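Local structure of thioesterase domain-containing protein (Pseudomonas aeruginosa, 3F1T) at residues Arg12-Leu17 against Met63-Gly68; Cys73-Phe78 against Asn112-Arg117. The protein is probably a hot-dog-fold thioesterase that hydrolyses acyl-CoA thioesters, although its own substrate has not been established. One frame throughout, in Å; residues are numbered along the deposited sequence.

Contact 1 (Arg12-Leu17 against Met63-Gly68); sequences RFLSAL and MDTTCG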
ATOM      1  N   ARG B  12      17.285 -13.071  19.978  1.00 21.16           N
ATOM      2  CA  ARG B  12      17.533 -14.357  19.324  1.00 19.41           C
ATOM      3  C   ARG B  12      16.952 -14.390  17.905  1.00 21.01           C
ATOM      4  O   ARG B  12      17.618 -14.808  16.953  1.00 22.76           O
ATOM      5  CB  ARG B  12      16.922 -15.478  20.168  1.00 20.04           C
ATOM      6  CG  ARG B  12      17.380 -16.868  19.780  1.00 20.62           C
ATOM      7  CD  ARG B  12      17.389 -17.804  20.974  1.00 22.96           C
ATOM      8  NE  ARG B  12      16.120 -17.816  21.703  1.00 23.29           N
ATOM      9  CZ  ARG B  12      15.181 -18.752  21.571  1.00 26.60           C
ATOM     10  NH1 ARG B  12      15.292 -19.688  20.629  1.00 21.46           N
ATOM     11  NH2 ARG B  12      14.106 -18.729  22.352  1.00 23.48           N
ATOM     12  N   PHE B  13      15.710 -13.942  17.775  1.00 19.22           N
ATOM     13  CA  PHE B  13      15.064 -13.751  16.480  1.00 19.63           C
ATOM     14  C   PHE B  13      15.929 -12.927  15.514  1.00 20.10           C
ATOM     15  O   PHE B  13      16.246 -13.385  14.418  1.00 20.85           O
ATOM     16  CB  PHE B  13      13.699 -13.091  16.707  1.00 18.30           C
ATOM     17  CG  PHE B  13      12.747 -13.193  15.538  1.00 21.54           C
ATOM     18  CD1 PHE B  13      13.203 -13.058  14.236  1.00 18.97           C
ATOM     19  CD2 PHE B  13      11.379 -13.112  15.760  1.00 20.38           C
ATOM     20  CE1 PHE B  13      12.306 -12.903  13.168  1.00 21.50           C
ATOM     21  CE2 PHE B  13      10.480 -13.048  14.703  1.00 19.32           C
ATOM     22  CZ  PHE B  13      10.948 -12.981  13.396  1.00 21.58           C
ATOM     23  N   LEU B  14      16.354 -11.740  15.944  1.00 19.26           N
ATOM     24  CA  LEU B  14      17.183 -10.857  15.116  1.00 20.77           C
ATOM     25  C   LEU B  14      18.498 -11.513  14.661  1.00 21.96           C
ATOM     26  O   LEU B  14      18.963 -11.295  13.537  1.00 21.89           O
ATOM     27  CB  LEU B  14      17.467  -9.546  15.857  1.00 18.94           C
ATOM     28  CG  LEU B  14      18.295  -8.437  15.192  1.00 18.71           C
ATOM     29  CD1 LEU B  14      17.802  -8.130  13.792  1.00 17.34           C
ATOM     30  CD2 LEU B  14      18.292  -7.177  16.065  1.00 14.06           C
ATOM     31  N   SER B  15      19.104 -12.296  15.552  1.00 24.17           N
ATOM     32  CA  SER B  15      20.375 -12.963  15.260  1.00 24.25           C
ATOM     33  C   SER B  15      20.291 -13.984  14.128  1.00 23.60           C
ATOM     34  O   SER B  15      21.303 -14.310  13.507  1.00 26.61           O
ATOM     35  CB  SER B  15      20.936 -13.619  16.520  1.00 21.38           C
ATOM     36  OG  SER B  15      20.140 -14.719  16.892  1.00 24.58           O
ATOM     37  N   ALA B  16      19.093 -14.483  13.845  1.00 24.94           N
ATOM     38  CA  ALA B  16      18.920 -15.426  12.744  1.00 23.30           C
ATOM     39  C   ALA B  16      18.919 -14.727  11.378  1.00 27.64           C
ATOM     40  O   ALA B  16      19.013 -15.381  10.334  1.00 24.39           O
ATOM     41  CB  ALA B  16      17.660 -16.222  12.927  1.00 22.92           C
ATOM     42  N   LEU B  17      18.748 -13.406  11.380  1.00 27.99           N
ATOM     43  CA  LEU B  17      18.565 -12.669  10.132  1.00 30.85           C
ATOM     44  C   LEU B  17      19.917 -12.243   9.586  1.00 32.32           C
ATOM     45  O   LEU B  17      20.290 -11.075   9.673  1.00 33.59           O
ATOM     46  CB  LEU B  17      17.681 -11.447  10.360  1.00 28.46           C
ATOM     47  CG  LEU B  17      16.171 -11.694  10.346  1.00 30.83           C
ATOM     48  CD1 LEU B  17      15.830 -13.159  10.506  1.00 29.33           C
ATOM     49  CD2 LEU B  17      15.481 -10.877  11.405  1.00 21.26           C
HETATM   50  N   MSE B  63      12.502  -1.667   9.019  0.50 17.59           N
HETATM   51  CA  MSE B  63      11.072  -1.542   9.299  0.50 18.09           C
HETATM   52  C   MSE B  63      10.288  -2.797   8.942  0.50 17.47           C
HETATM   53  O   MSE B  63       9.339  -3.165   9.637  0.50 18.20           O
HETATM   54  CB  MSE B  63      10.493  -0.339   8.560  0.50 16.57           C
HETATM   55  CG  MSE B  63      10.975   0.975   9.111  0.50 18.76           C
HETATM   56 SE   MSE B  63      10.726   1.147  11.020  0.50 19.91          SE
HETATM   57  CE  MSE B  63       8.944   0.369  11.237  0.50  6.88           C
ATOM     58  N   ASP B  64      10.699  -3.466   7.873  1.00 17.98           N
ATOM     59  CA  ASP B  64      10.313  -4.851   7.636  1.00 18.27           C
ATOM     60  C   ASP B  64      10.690  -5.735   8.806  1.00 17.36           C
ATOM     61  O   ASP B  64       9.880  -6.536   9.259  1.00 19.84           O
ATOM     62  CB  ASP B  64      10.936  -5.398   6.343  1.00 20.79           C
ATOM     63  CG  ASP B  64      10.428  -6.781   5.999  1.00 19.60           C
ATOM     64  OD1 ASP B  64       9.296  -7.129   6.394  1.00 26.04           O
ATOM     65  OD2 ASP B  64      11.189  -7.559   5.409  1.00 29.32           O
ATOM     66  N   THR B  65      11.949  -5.649   9.244  1.00 20.67           N
ATOM     67  CA  THR B  65      12.449  -6.436  10.389  1.00 18.40           C
ATOM     68  C   THR B  65      11.736  -6.107  11.701  1.00 19.02           C
ATOM     69  O   THR B  65      11.336  -6.998  12.450  1.00 19.96           O
ATOM     70  CB  THR B  65      13.948  -6.205  10.611  1.00 19.03           C
ATOM     71  OG1 THR B  65      14.666  -6.551   9.422  1.00 23.19           O
ATOM     72  CG2 THR B  65      14.462  -7.044  11.781  1.00 21.12           C
ATOM     73  N   THR B  66      11.595  -4.825  11.994  1.00 18.80           N
ATOM     74  CA  THR B  66      10.862  -4.407  13.182  1.00 18.82           C
ATOM     75  C   THR B  66       9.443  -4.982  13.234  1.00 17.25           C
ATOM     76  O   THR B  66       9.003  -5.453  14.282  1.00 18.89           O
ATOM     77  CB  THR B  66      10.841  -2.857  13.314  1.00 17.74           C
ATOM     78  OG1 THR B  66      12.178  -2.378  13.477  1.00 21.37           O
ATOM     79  CG2 THR B  66      10.040  -2.428  14.519  1.00 15.46           C
ATOM     80  N   CYS B  67       8.657  -4.784  12.174  1.00 18.77           N
ATOM     81  CA  CYS B  67       7.300  -5.353  12.110  1.00 17.19           C
ATOM     82  C   CYS B  67       7.282  -6.876  12.258  1.00 18.58           C
ATOM     83  O   CYS B  67       6.487  -7.436  13.013  1.00 17.12           O
ATOM     84  CB  CYS B  67       6.607  -4.959  10.805  1.00 20.04           C
ATOM     85  SG  CYS B  67       6.287  -3.186  10.624  1.00 18.27           S
ATOM     86  N   GLY B  68       8.141  -7.554  11.509  1.00 19.71           N
ATOM     87  CA  GLY B  68       8.256  -9.006  11.644  1.00 19.40           C
ATOM     88  C   GLY B  68       8.488  -9.424  13.080  1.00 20.33           C
ATOM     89  O   GLY B  68       7.806 -10.322  13.610  1.00 21.41           O
TER
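The ring of Phe13 turns its far end to the backbone carbonyl of Gly68, which it meets obliquely: CE2 lies 4.0 Å from Gly68 O and CZ only slightly farther. With CG anti to the backbone N (chi1 -163°), the ring is carried off helix 4-15 toward the last turn of helix 56-70. The approach is a van der Waals contact with a carbonyl oxygen that has a polar partner of its own, the hydroxyl of Thr71. Val72 and Ile80, from the loop that follows helix 56-70, also touch the ring.

Helix 56-70 is the central helix of the hot-dog fold, the "sausage" along which the antiparallel sheet curls like a bun. Its Cys67 and Met63, a selenomethionine, touch strands 113-121 and 130-137, while Thr65 and Gly68 meet the end of the N-terminal helix.

The second group of contacts gathers on one methyl. Thr65 CG2 touches Leu14 CD1 at 4.0 Å, the two side chains crossing at about a right angle, and Leu17 CD2 at 4.0 Å, here tip to tip. The threonine torsion (chi1 -58°) separates its two branches: CG2 goes to the leucines, whereas OG1 lies beside the backbone N and hydrogen-bonds to Thr61 O one turn earlier in its own helix. Leu17, just past helix 4-15, also packs on His55 of the second subunit, so the apolar patch reaches the subunit interface.

Contact 2 (Cys73-Phe78 against Asn112-Arg117); sequences CVLPDF and NVIFTR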
ATOM      1  N   CYS B  73       5.528 -10.091  20.378  1.00 23.45           N
ATOM      2  CA  CYS B  73       4.818  -9.421  21.449  1.00 26.01           C
ATOM      3  C   CYS B  73       3.481 -10.072  21.680  1.00 27.22           C
ATOM      4  O   CYS B  73       2.826  -9.783  22.671  1.00 27.66           O
ATOM      5  CB  CYS B  73       4.616  -7.944  21.138  1.00 25.67           C
ATOM      6  SG  CYS B  73       6.164  -7.034  20.967  1.00 32.76           S
ATOM      7  N   VAL B  74       2.999 -10.826  20.693  1.00 27.59           N
ATOM      8  CA  VAL B  74       1.671 -11.418  20.800  1.00 26.78           C
ATOM      9  C   VAL B  74       1.642 -12.934  20.745  1.00 25.54           C
ATOM     10  O   VAL B  74       0.596 -13.533  20.947  1.00 27.48           O
ATOM     11  CB  VAL B  74       0.688 -10.861  19.755  1.00 25.08           C
ATOM     12  CG1 VAL B  74       0.420  -9.387  20.016  1.00 25.40           C
ATOM     13  CG2 VAL B  74       1.206 -11.102  18.335  1.00 28.38           C
ATOM     14  N   LEU B  75       2.734 -13.543  20.312  1.00 25.73           N
ATOM     15  CA  LEU B  75       2.765 -14.985  20.175  1.00 24.30           C
ATOM     16  C   LEU B  75       3.286 -15.621  21.443  1.00 25.41           C
ATOM     17  O   LEU B  75       4.221 -15.107  22.060  1.00 22.79           O
ATOM     18  CB  LEU B  75       3.614 -15.393  18.978  1.00 23.95           C
ATOM     19  CG  LEU B  75       3.042 -14.919  17.644  1.00 24.22           C
ATOM     20  CD1 LEU B  75       3.893 -15.401  16.491  1.00 19.10           C
ATOM     21  CD2 LEU B  75       1.601 -15.414  17.499  1.00 26.15           C
ATOM     22  N   PRO B  76       2.614 -16.691  21.894  1.00 26.18           N
ATOM     23  CA  PRO B  76       3.063 -17.437  23.063  1.00 26.75           C
ATOM     24  C   PRO B  76       4.377 -18.178  22.815  1.00 27.56           C
ATOM     25  O   PRO B  76       5.264 -18.168  23.669  1.00 30.24           O
ATOM     26  CB  PRO B  76       1.910 -18.419  23.330  1.00 28.52           C
ATOM     27  CG  PRO B  76       1.147 -18.501  22.036  1.00 28.08           C
ATOM     28  CD  PRO B  76       1.301 -17.147  21.403  1.00 27.17           C
ATOM     29  N   ASP B  77       4.555 -18.704  21.613  1.00 26.95           N
ATOM     30  CA  ASP B  77       5.778 -19.427  21.297  1.00 27.76           C
ATOM     31  C   ASP B  77       6.648 -18.671  20.311  1.00 25.84           C
ATOM     32  O   ASP B  77       6.153 -17.885  19.516  1.00 26.45           O
ATOM     33  CB  ASP B  77       5.442 -20.809  20.752  1.00 28.09           C
ATOM     34  CG  ASP B  77       4.482 -21.547  21.639  1.00 34.24           C
ATOM     35  OD1 ASP B  77       4.838 -21.788  22.818  1.00 42.92           O
ATOM     36  OD2 ASP B  77       3.316 -21.733  21.218  1.00 40.95           O
ATOM     37  N   PHE B  78       7.956 -18.872  20.409  1.00 26.20           N
ATOM     38  CA  PHE B  78       8.882 -18.341  19.423  1.00 22.23           C
ATOM     39  C   PHE B  78       8.567 -18.930  18.057  1.00 24.76           C
ATOM     40  O   PHE B  78       8.509 -20.153  17.888  1.00 22.92           O
ATOM     41  CB  PHE B  78      10.331 -18.642  19.824  1.00 22.18           C
ATOM     42  CG  PHE B  78      11.355 -18.143  18.833  1.00 23.33           C
ATOM     43  CD1 PHE B  78      11.164 -16.949  18.158  1.00 28.57           C
ATOM     44  CD2 PHE B  78      12.509 -18.859  18.587  1.00 24.73           C
ATOM     45  CE1 PHE B  78      12.076 -16.526  17.189  1.00 24.95           C
ATOM     46  CE2 PHE B  78      13.480 -18.376  17.715  1.00 24.03           C
ATOM     47  CZ  PHE B  78      13.263 -17.210  17.017  1.00 22.53           C
ATOM     48  N   ASN B 112      -4.178 -17.130  11.731  1.00 24.78           N
ATOM     49  CA  ASN B 112      -3.008 -17.325  10.864  1.00 24.75           C
ATOM     50  C   ASN B 112      -2.312 -16.059  10.360  1.00 23.99           C
ATOM     51  O   ASN B 112      -1.298 -16.136   9.668  1.00 23.77           O
ATOM     52  CB  ASN B 112      -3.335 -18.263   9.702  1.00 24.42           C
ATOM     53  CG  ASN B 112      -3.564 -19.695  10.160  1.00 33.04           C
ATOM     54  OD1 ASN B 112      -2.629 -20.374  10.591  1.00 44.77           O
ATOM     55  ND2 ASN B 112      -4.823 -20.113  10.207  1.00 35.39           N
ATOM     56  N   VAL B 113      -2.807 -14.892  10.757  1.00 23.17           N
ATOM     57  CA  VAL B 113      -2.241 -13.639  10.277  1.00 18.21           C
ATOM     58  C   VAL B 113      -2.099 -12.656  11.431  1.00 19.34           C
ATOM     59  O   VAL B 113      -2.951 -12.606  12.324  1.00 21.45           O
ATOM     60  CB  VAL B 113      -3.125 -13.006   9.184  1.00 17.54           C
ATOM     61  CG1 VAL B 113      -2.413 -11.819   8.550  1.00 19.64           C
ATOM     62  CG2 VAL B 113      -3.515 -14.032   8.135  1.00 14.68           C
ATOM     63  N   ILE B 114      -0.968 -11.960  11.473  1.00 19.85           N
ATOM     64  CA  ILE B 114      -0.768 -10.846  12.409  1.00 18.78           C
ATOM     65  C   ILE B 114      -0.532  -9.563  11.648  1.00 17.80           C
ATOM     66  O   ILE B 114       0.112  -9.573  10.604  1.00 15.77           O
ATOM     67  CB  ILE B 114       0.440 -11.082  13.324  1.00 20.64           C
ATOM     68  CG1 ILE B 114       0.262 -12.411  14.067  1.00 21.91           C
ATOM     69  CG2 ILE B 114       0.608  -9.915  14.296  1.00 17.42           C
ATOM     70  CD1 ILE B 114       1.385 -12.748  15.008  1.00 24.04           C
ATOM     71  N   PHE B 115      -1.265  -8.531  12.049  1.00 18.63           N
ATOM     72  CA  PHE B 115      -1.209  -7.217  11.422  1.00 17.09           C
ATOM     73  C   PHE B 115      -0.533  -6.240  12.378  1.00 19.88           C
ATOM     74  O   PHE B 115      -0.849  -6.191  13.568  1.00 15.81           O
ATOM     75  CB  PHE B 115      -2.624  -6.705  11.127  1.00 17.48           C
ATOM     76  CG  PHE B 115      -3.377  -7.532  10.110  1.00 17.29           C
ATOM     77  CD1 PHE B 115      -4.060  -8.680  10.492  1.00 17.97           C
ATOM     78  CD2 PHE B 115      -3.395  -7.163   8.770  1.00 20.33           C
ATOM     79  CE1 PHE B 115      -4.764  -9.428   9.565  1.00 15.32           C
ATOM     80  CE2 PHE B 115      -4.108  -7.906   7.837  1.00 19.54           C
ATOM     81  CZ  PHE B 115      -4.796  -9.041   8.247  1.00 17.79           C
ATOM     82  N   THR B 116       0.360  -5.421  11.840  1.00 17.19           N
ATOM     83  CA  THR B 116       1.206  -4.633  12.692  1.00 19.36           C
ATOM     84  C   THR B 116       1.475  -3.266  12.064  1.00 18.54           C
ATOM     85  O   THR B 116       1.437  -3.117  10.854  1.00 13.59           O
ATOM     86  CB  THR B 116       2.515  -5.373  13.028  1.00 18.83           C
ATOM     87  OG1 THR B 116       3.173  -4.704  14.114  1.00 29.66           O
ATOM     88  CG2 THR B 116       3.429  -5.424  11.845  1.00 19.11           C
ATOM     89  N   ARG B 117       1.551  -2.251  12.910  1.00 19.35           N
ATOM     90  CA  ARG B 117       1.783  -0.904  12.455  1.00 21.68           C
ATOM     91  C   ARG B 117       2.958  -0.336  13.241  1.00 22.41           C
ATOM     92  O   ARG B 117       3.066  -0.551  14.450  1.00 22.97           O
ATOM     93  CB  ARG B 117       0.526  -0.075  12.699  1.00 22.65           C
ATOM     94  CG  ARG B 117       0.581   1.311  12.105  1.00 30.31           C
ATOM     95  CD  ARG B 117      -0.802   1.980  12.096  1.00 35.98           C
ATOM     96  NE  ARG B 117      -0.728   3.284  11.443  1.00 36.43           N
ATOM     97  CZ  ARG B 117      -0.605   4.440  12.096  1.00 44.59           C
ATOM     98  NH1 ARG B 117      -0.799   4.485  13.417  1.00 30.06           N
ATOM     99  NH2 ARG B 117      -0.427   5.571  11.412  1.00 31.48           N
TER
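Apolar contacts carry this meeting, and all of them converge on the delta methyl of Ile114. Val74 CG2 reaches Ile114 CD1 at 3.7 Å, the two side chains meeting tip to tip. Leu75 comes to the same methyl with its whole branched end: Leu75 CD2 is 3.7 Å from Ile114 CD1, and Leu75 CG and Leu75 CD1 lie nearly as close, so three carbons of the leucine end close round the methyl. The isoleucine chain runs out extended, with CG1 anti to the carbonyl carbon and CD1 trans to CA (chi2 -180°), which carries the methyl from the strand toward the loop. On the loop side, the valine branch that meets it, CG2, is the one set between the backbone N and the carbonyl carbon.

Strand 113-121 belongs to the curved antiparallel sheet of the hot-dog fold, between strands 100-109 and 130-137. Residues 73-78 follow the central helix 56-70 and lead toward strand 83-90, and here they lie against the helix-facing side of the sheet near the start of strand 113-121. Cys106 of strand 100-109 touches both Val74 and Ile114, and Arg138 touches both Leu75 and Ile114, so the contact is flanked by strand 100-109 and by the segment just past strand 130-137.

The polar bonds here lead away from the contact: the carbonyls of Leu75 and Pro76 accept hydrogen bonds from NH1 and NH2 of Arg9, so one guanidinium group ties the loop to the N-terminal helix. Two residues on from Ile114, Thr116 OG1 is hydrogen-bonded to Ser70 OG, joining the sheet to the end of the central helix.

How the contacts relate
The two contacts lie in series along the chain, contact 1 closing at Gly68 before contact 2 opens at Cys73, and their centres are about 13 Å apart. Helix 56-70 links them: contact 1 uses the side where Thr65 and Gly68 meet the N-terminal segment 12-17, and the loop leaving its C-terminal end supplies 73-78. They also touch directly. Cys67 CB packs 3.4 Å from Thr116 CG2, where helix meets sheet, and Phe13 CD2 lies 3.8 Å from Phe78 CE1, where the N-terminal helix meets the loop. The central helix thus lies between the N-terminal helix and the sheet, while the loop beyond it bridges both within the single hot-dog domain.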